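Side-chain contacts in solute-binding periplasmic protein of iron/siderophore ABC transporter (Yersinia pestis, PDB 6B2Y), which probably binds a chelated transition metal, such as iron in a siderophore complex, in the periplasm and hands it to an ABC transporter for uptake: residues A[185-188]-A[189-193]; A[296-299]-A[300-303]; A[307-310]-A[311-314]. All coordinates share one frame; numbering follows the deposited sequence.

Contact 1: residues A[185-188]-A[189-193]; sequences REQQ and AENYI
Gln187 and Asn191, one helical turn apart, meet through their amides on the exposed side at the start of helix 186-207. NE2 of Gln187 donates to OD1 of Asn191 at 3.1 Å, with an N-H...O angle of 145°. The bond is off the ideal: the donor stands above the carbonyl plane of Asn191 instead of on a lone pair, and the two amide planes are turned 32° against each other. Gln187 reaches its partner because its CG is anti to the backbone N (chi1 -170°) and the chain then folds at chi2, which carries the amide forward along the helix to Asn191. The Asn191 amide also rests against the Gln187 carbonyl, its CG 3.1 Å from Gln187 O.

Beneath this pair runs the backbone ladder. Ala189 N, Glu190 N, Asn191 N and Tyr192 N bond in turn to the carbonyls of Arg185, Glu186, Gln187 and Gln188, all between 2.9 and 3.0 Å. Arg185, at the N-cap position, supplies the first of these acceptors.

The remaining contacts are of CB atoms against backbone carbonyls: CB of Ala189 lies 3.6 Å from Glu186 O, and CB of Tyr192 is 3.7 Å from Gln188 O. These two residues are buried and face the rest of the protein, Ala189 against Leu72 and Tyr192 against Leu71 and helix 360-371. The Tyr192 ring meets Phe371 edge-to-face, and its hydroxyl is hydrogen-bonded to the carbonyl of Pro337.

What results is the N-terminal part of an amphipathic alpha-helix with an i to i+4 Gln-Asn side-chain bond on its outer surface, in a long helix of this periplasmic binding protein that packs on helices 168-182 and 360-371.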
loop_
_atom_site.group_PDB
_atom_site.type_symbol
_atom_site.label_atom_id
_atom_site.label_comp_id
_atom_site.label_asym_id
_atom_site.label_seq_id
_atom_site.Cartn_x
_atom_site.Cartn_y
_atom_site.Cartn_z
ATOM N N ARG A 185 3.701 20.940 4.461
ATOM C CA ARG A 185 4.090 20.173 5.645
ATOM C C ARG A 185 5.491 19.586 5.454
ATOM O O ARG A 185 5.723 18.389 5.638
ATOM C CB ARG A 185 3.076 19.071 5.932
ATOM C CG ARG A 185 1.670 19.588 6.205
ATOM C CD ARG A 185 1.589 20.221 7.589
ATOM N NE ARG A 185 0.208 20.528 7.962
ATOM C CZ ARG A 185 -0.449 21.616 7.565
ATOM N NH1 ARG A 185 0.145 22.491 6.776
ATOM N NH2 ARG A 185 -1.707 21.822 7.950
ATOM N N GLU A 186 6.447 20.445 5.105
ATOM C CA GLU A 186 7.775 19.965 4.714
ATOM C C GLU A 186 8.498 19.262 5.862
ATOM O O GLU A 186 9.212 18.276 5.644
ATOM C CB GLU A 186 8.616 21.133 4.197
ATOM C CG GLU A 186 8.183 21.647 2.841
ATOM C CD GLU A 186 7.196 22.801 2.904
ATOM O OE1 GLU A 186 7.103 23.512 1.884
ATOM O OE2 GLU A 186 6.516 23.000 3.956
ATOM N N GLN A 187 8.363 19.778 7.089
ATOM C CA GLN A 187 9.064 19.172 8.217
ATOM C C GLN A 187 8.524 17.783 8.510
ATOM O O GLN A 187 9.292 16.852 8.787
ATOM C CB GLN A 187 8.944 20.067 9.455
ATOM C CG GLN A 187 9.847 19.632 10.605
ATOM C CD GLN A 187 11.312 19.576 10.203
ATOM O OE1 GLN A 187 11.954 20.610 10.011
ATOM N NE2 GLN A 187 11.848 18.364 10.070
ATOM N N GLN A 188 7.196 17.622 8.443
ATOM C CA GLN A 188 6.598 16.308 8.614
ATOM C C GLN A 188 7.076 15.343 7.533
ATOM O O GLN A 188 7.377 14.185 7.823
ATOM C CB GLN A 188 5.073 16.421 8.600
ATOM C CG GLN A 188 4.461 17.054 9.872
ATOM C CD GLN A 188 4.581 18.577 9.908
ATOM O OE1 GLN A 188 4.981 19.219 8.931
ATOM N NE2 GLN A 188 4.230 19.164 11.056
ATOM N N ALA A 189 7.165 15.812 6.290
ATOM C CA ALA A 189 7.651 14.956 5.207
ATOM C C ALA A 189 9.083 14.515 5.462
ATOM O O ALA A 189 9.415 13.330 5.329
ATOM C CB ALA A 189 7.537 15.686 3.869
ATOM N N GLU A 190 9.947 15.465 5.838
ATOM C CA GLU A 190 11.333 15.133 6.151
ATOM C C GLU A 190 11.425 14.153 7.313
ATOM O O GLU A 190 12.222 13.210 7.275
ATOM C CB GLU A 190 12.127 16.409 6.452
ATOM C CG GLU A 190 13.580 16.116 6.787
ATOM C CD GLU A 190 14.460 17.355 6.795
ATOM O OE1 GLU A 190 14.124 18.351 6.128
ATOM O OE2 GLU A 190 15.503 17.316 7.474
ATOM N N ASN A 191 10.616 14.353 8.366
ATOM C CA ASN A 191 10.619 13.406 9.478
ATOM C C ASN A 191 10.262 12.008 8.997
ATOM O O ASN A 191 10.913 11.024 9.377
ATOM C CB ASN A 191 9.638 13.858 10.573
ATOM C CG ASN A 191 10.072 15.143 11.256
ATOM O OD1 ASN A 191 11.244 15.541 11.167
ATOM N ND2 ASN A 191 9.130 15.812 11.926
ATOM N N TYR A 192 9.248 11.890 8.135
ATOM C CA TYR A 192 8.880 10.557 7.679
ATOM C C TYR A 192 9.952 9.959 6.757
ATOM O O TYR A 192 10.261 8.763 6.854
ATOM C CB TYR A 192 7.507 10.558 6.996
ATOM C CG TYR A 192 7.088 9.132 6.753
ATOM C CD1 TYR A 192 6.611 8.340 7.795
ATOM C CD2 TYR A 192 7.283 8.530 5.506
ATOM C CE1 TYR A 192 6.281 7.024 7.593
ATOM C CE2 TYR A 192 6.959 7.208 5.296
ATOM C CZ TYR A 192 6.464 6.456 6.334
ATOM O OH TYR A 192 6.144 5.140 6.130
ATOM N N ILE A 193 10.551 10.776 5.882
ATOM C CA ILE A 193 11.577 10.268 4.966
ATOM C C ILE A 193 12.728 9.656 5.748
ATOM O O ILE A 193 13.217 8.565 5.422
ATOM C CB ILE A 193 12.062 11.391 4.035
ATOM C CG1 ILE A 193 11.022 11.665 2.952
ATOM C CG2 ILE A 193 13.438 11.070 3.432
ATOM C CD1 ILE A 193 11.103 13.108 2.420
#

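Contact 2: residues A[296-299]-A[300-303]; sequences QVTP and EQAQ
Thr298 and Gln301 hold each other at the start of helix 299-310, and the Gln301 side chain is the one to trace. Its CB sits 3.6 Å from Thr298 OG1. With CG beside the backbone N (chi1 -69°) the chain turns back over the threonine, and CG passes 3.3 Å from the same OG1. CD follows at 3.5 Å from OG1, and the extended chain then delivers OE1 to the backbone N of Thr298 at 3.0 Å. That bond is nearly straight at 173°, its donor tilted from the plane of the Gln301 carbonyl.

The reverse bond, Gln301 N to Thr298 OG1 at 3.2 Å, completes a capping box: the N-cap side chain takes up an amide of the first turn, while the side chain three residues on takes up the N-cap amide. Thr298 OG1 can serve because it lies between its own backbone N and carbonyl carbon (chi1 69°). A water hydrogen-bonded to this hydroxyl gives a proton to OE2 of Glu300, tying a second first-turn side chain to the cap.

Below the box the helix proper begins with Ala302 N to Thr298 O and Gln303 N to Pro299 O. On the buried side, Val297 CG1 touches Ala302 CB at 3.9 Å, and the valine continues onto Pro284, Val292 and Gln94 of helix 93-102.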
loop_
_atom_site.group_PDB
_atom_site.type_symbol
_atom_site.label_atom_id
_atom_site.label_comp_id
_atom_site.label_asym_id
_atom_site.label_seq_id
_atom_site.Cartn_x
_atom_site.Cartn_y
_atom_site.Cartn_z
ATOM N N GLN A 296 -9.042 -4.498 11.835
ATOM C CA GLN A 296 -9.993 -5.164 12.718
ATOM C C GLN A 296 -9.832 -6.675 12.688
ATOM O O GLN A 296 -10.698 -7.401 13.202
ATOM C CB GLN A 296 -11.427 -4.775 12.342
ATOM C CG GLN A 296 -11.716 -3.270 12.468
ATOM C CD GLN A 296 -13.119 -2.904 12.019
ATOM O OE1 GLN A 296 -13.563 -3.286 10.936
ATOM N NE2 GLN A 296 -13.836 -2.172 12.869
ATOM N N VAL A 297 -8.746 -7.177 12.113
ATOM C CA VAL A 297 -8.517 -8.608 11.984
ATOM C C VAL A 297 -7.602 -9.067 13.111
ATOM O O VAL A 297 -6.583 -8.424 13.399
ATOM C CB VAL A 297 -7.915 -8.946 10.608
ATOM C CG1 VAL A 297 -7.519 -10.408 10.551
ATOM C CG2 VAL A 297 -8.932 -8.621 9.528
ATOM N N THR A 298 -7.977 -10.178 13.765
ATOM C CA THR A 298 -7.174 -10.794 14.811
ATOM C C THR A 298 -6.206 -11.798 14.207
ATOM O O THR A 298 -6.439 -12.307 13.107
ATOM C CB THR A 298 -8.080 -11.508 15.819
ATOM O OG1 THR A 298 -8.675 -12.659 15.198
ATOM C CG2 THR A 298 -9.175 -10.585 16.291
ATOM N N PRO A 299 -5.114 -12.119 14.917
ATOM C CA PRO A 299 -4.215 -13.177 14.428
ATOM C C PRO A 299 -4.945 -14.447 14.036
ATOM O O PRO A 299 -4.680 -14.993 12.961
ATOM C CB PRO A 299 -3.266 -13.395 15.612
ATOM C CG PRO A 299 -3.192 -12.047 16.266
ATOM C CD PRO A 299 -4.582 -11.458 16.125
ATOM N N GLU A 300 -5.900 -14.907 14.853
ATOM C CA GLU A 300 -6.571 -16.169 14.563
ATOM C C GLU A 300 -7.360 -16.101 13.259
ATOM O O GLU A 300 -7.318 -17.036 12.455
ATOM C CB GLU A 300 -7.488 -16.564 15.726
ATOM C CG GLU A 300 -8.413 -17.728 15.409
ATOM C CD GLU A 300 -9.852 -17.293 15.114
ATOM O OE1 GLU A 300 -10.323 -17.516 13.973
ATOM O OE2 GLU A 300 -10.515 -16.735 16.022
ATOM N N GLN A 301 -8.080 -14.997 13.026
ATOM C CA GLN A 301 -8.854 -14.863 11.792
ATOM C C GLN A 301 -7.950 -14.826 10.565
ATOM O O GLN A 301 -8.247 -15.460 9.539
ATOM C CB GLN A 301 -9.695 -13.594 11.839
ATOM C CG GLN A 301 -10.839 -13.600 12.847
ATOM C CD GLN A 301 -11.400 -12.209 13.043
ATOM O OE1 GLN A 301 -10.674 -11.221 12.938
ATOM N NE2 GLN A 301 -12.697 -12.120 13.320
ATOM N N ALA A 302 -6.872 -14.047 10.632
ATOM C CA ALA A 302 -5.917 -14.012 9.528
ATOM C C ALA A 302 -5.399 -15.414 9.233
ATOM O O ALA A 302 -5.459 -15.889 8.091
ATOM C CB ALA A 302 -4.767 -13.064 9.868
ATOM N N GLN A 303 -4.923 -16.100 10.277
ATOM C CA GLN A 303 -4.385 -17.445 10.120
ATOM C C GLN A 303 -5.391 -18.374 9.471
ATOM O O GLN A 303 -5.031 -19.168 8.604
ATOM C CB GLN A 303 -3.961 -17.996 11.480
ATOM C CG GLN A 303 -3.221 -19.309 11.408
ATOM C CD GLN A 303 -1.967 -19.192 10.580
ATOM O OE1 GLN A 303 -1.863 -19.770 9.496
ATOM N NE2 GLN A 303 -1.003 -18.436 11.087
HETATM O O HOH W 1 -10.553 -13.995 16.517
#

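Contact 3: residues A[307-310]-A[311-314]; sequences QKIL and GRKG
Across Gly311 the backbone leaves helix 299-310 in a turn, with Gly311 N donating to Lys308 O at 3.1 Å and Arg312 N reaching Ile309 O in a weak bond of 3.5 Å. Both bonds join residues three apart, at the C-terminal end of the helix, where the chain passes into the loop before helix 319-322. The first is bent, its donor standing well above the carbonyl plane of Lys308.

The side chain of Arg312 does the rest of the work. Its CG lies anti to the carbonyl carbon (chi1 -72°), and a bend at chi3 folds the guanidinium back alongside Ile309. There NE donates to Ile309 O at 3.0 Å, with an N-H...O angle of 156°. The donor lies in the carbonyl plane, on a lone pair, while the oxygen sits at the guanidinium edge, only 15° from that group's plane. One helix-end carbonyl thus takes both the strong NE bond and the weak one from Arg312 N, and the helix dipole would probably make it a good partner for a positive group.

Ile309 and Arg312 run side by side, pointing the same way, so the methyl branch of the isoleucine lies along the polar end of the arginine. NH2, while touching Ile309, also makes a salt bridge with Glu221 on strand 217-221 of the mixed sheet. Tyr276 of strand 275-280, in the same sheet, is touched by Ile309, Leu310 and Arg312 alike, which seats this end of the helix on it. At the closest point between the two side chains, CG2 of Ile309 is 3.6 Å from NH2 of Arg312.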
loop_
_atom_site.group_PDB
_atom_site.type_symbol
_atom_site.label_atom_id
_atom_site.label_comp_id
_atom_site.label_asym_id
_atom_site.label_seq_id
_atom_site.Cartn_x
_atom_site.Cartn_y
_atom_site.Cartn_z
ATOM N N GLN A 307 -4.862 -20.304 5.625
ATOM C CA GLN A 307 -5.016 -21.751 5.455
ATOM C C GLN A 307 -6.008 -22.077 4.347
ATOM O O GLN A 307 -5.769 -22.982 3.538
ATOM C CB GLN A 307 -5.458 -22.391 6.778
ATOM C CG GLN A 307 -4.400 -22.377 7.868
ATOM C CD GLN A 307 -3.080 -22.937 7.380
ATOM O OE1 GLN A 307 -3.051 -23.866 6.570
ATOM N NE2 GLN A 307 -1.977 -22.363 7.854
ATOM N N LYS A 308 -7.130 -21.356 4.282
ATOM C CA LYS A 308 -8.090 -21.641 3.218
ATOM C C LYS A 308 -7.526 -21.261 1.855
ATOM O O LYS A 308 -7.714 -21.992 0.872
ATOM C CB LYS A 308 -9.411 -20.914 3.470
ATOM C CG LYS A 308 -10.289 -20.815 2.225
ATOM C CD LYS A 308 -11.778 -20.946 2.554
ATOM C CE LYS A 308 -12.138 -20.221 3.841
ATOM N NZ LYS A 308 -13.620 -20.196 4.065
ATOM N N ILE A 309 -6.831 -20.122 1.777
ATOM C CA ILE A 309 -6.251 -19.687 0.509
ATOM C C ILE A 309 -5.193 -20.680 0.043
ATOM O O ILE A 309 -5.037 -20.929 -1.160
ATOM C CB ILE A 309 -5.687 -18.259 0.650
ATOM C CG1 ILE A 309 -6.833 -17.245 0.678
ATOM C CG2 ILE A 309 -4.715 -17.922 -0.485
ATOM C CD1 ILE A 309 -7.480 -17.064 -0.674
ATOM N N LEU A 310 -4.449 -21.259 0.985
ATOM C CA LEU A 310 -3.412 -22.226 0.646
ATOM C C LEU A 310 -3.984 -23.574 0.230
ATOM O O LEU A 310 -3.236 -24.413 -0.281
ATOM C CB LEU A 310 -2.466 -22.422 1.831
ATOM C CG LEU A 310 -1.645 -21.230 2.324
ATOM C CD1 LEU A 310 -0.841 -21.632 3.536
ATOM C CD2 LEU A 310 -0.744 -20.734 1.223
ATOM N N GLY A 311 -5.277 -23.807 0.449
ATOM C CA GLY A 311 -5.915 -25.048 0.061
ATOM C C GLY A 311 -6.540 -25.057 -1.317
ATOM O O GLY A 311 -7.194 -26.041 -1.676
ATOM N N ARG A 312 -6.363 -23.993 -2.103
ATOM C CA ARG A 312 -6.917 -23.949 -3.448
ATOM C C ARG A 312 -6.177 -24.918 -4.366
ATOM O O ARG A 312 -5.019 -25.273 -4.137
ATOM C CB ARG A 312 -6.824 -22.535 -4.037
ATOM C CG ARG A 312 -7.781 -21.517 -3.439
ATOM C CD ARG A 312 -7.487 -20.115 -3.989
ATOM N NE ARG A 312 -6.161 -19.657 -3.582
ATOM C CZ ARG A 312 -5.316 -18.992 -4.373
ATOM N NH1 ARG A 312 -5.651 -18.695 -5.615
ATOM N NH2 ARG A 312 -4.126 -18.632 -3.914
ATOM N N LYS A 313 -6.865 -25.340 -5.425
ATOM C CA LYS A 313 -6.261 -26.249 -6.388
ATOM C C LYS A 313 -5.039 -25.608 -7.034
ATOM O O LYS A 313 -4.958 -24.386 -7.183
ATOM C CB LYS A 313 -7.268 -26.643 -7.463
ATOM C CG LYS A 313 -8.540 -27.276 -6.924
ATOM C CD LYS A 313 -9.361 -27.941 -8.029
ATOM C CE LYS A 313 -9.401 -29.475 -7.883
ATOM N NZ LYS A 313 -8.050 -30.136 -7.906
ATOM N N GLY A 314 -4.082 -26.453 -7.427
ATOM C CA GLY A 314 -2.860 -25.992 -8.062
ATOM C C GLY A 314 -1.876 -25.434 -7.058
ATOM O O GLY A 314 -0.771 -25.962 -6.895
#

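How the contacts relate
Contacts 2 and 3 are the two ends of one element, helix 299-310, with centres about 17 Å apart; contact 1 opens helix 186-207, its centre about 42 Å from that of contact 3, on the opposite side of the chain's centre. All three are partly buried, each with an exposed face and an inner one. The chemistry follows position: contact 1 pairs two neutral amides on a helix surface, contact 2 satisfies amide donors at the N-terminal end of a helix, and contact 3 uses a positive side chain on a carbonyl near the C-terminal end of that helix. Gln303 OE1 bonds to Gln307 NE2 along the shared helix, while Gln303 NE2 goes to the carbonyl of Glu383.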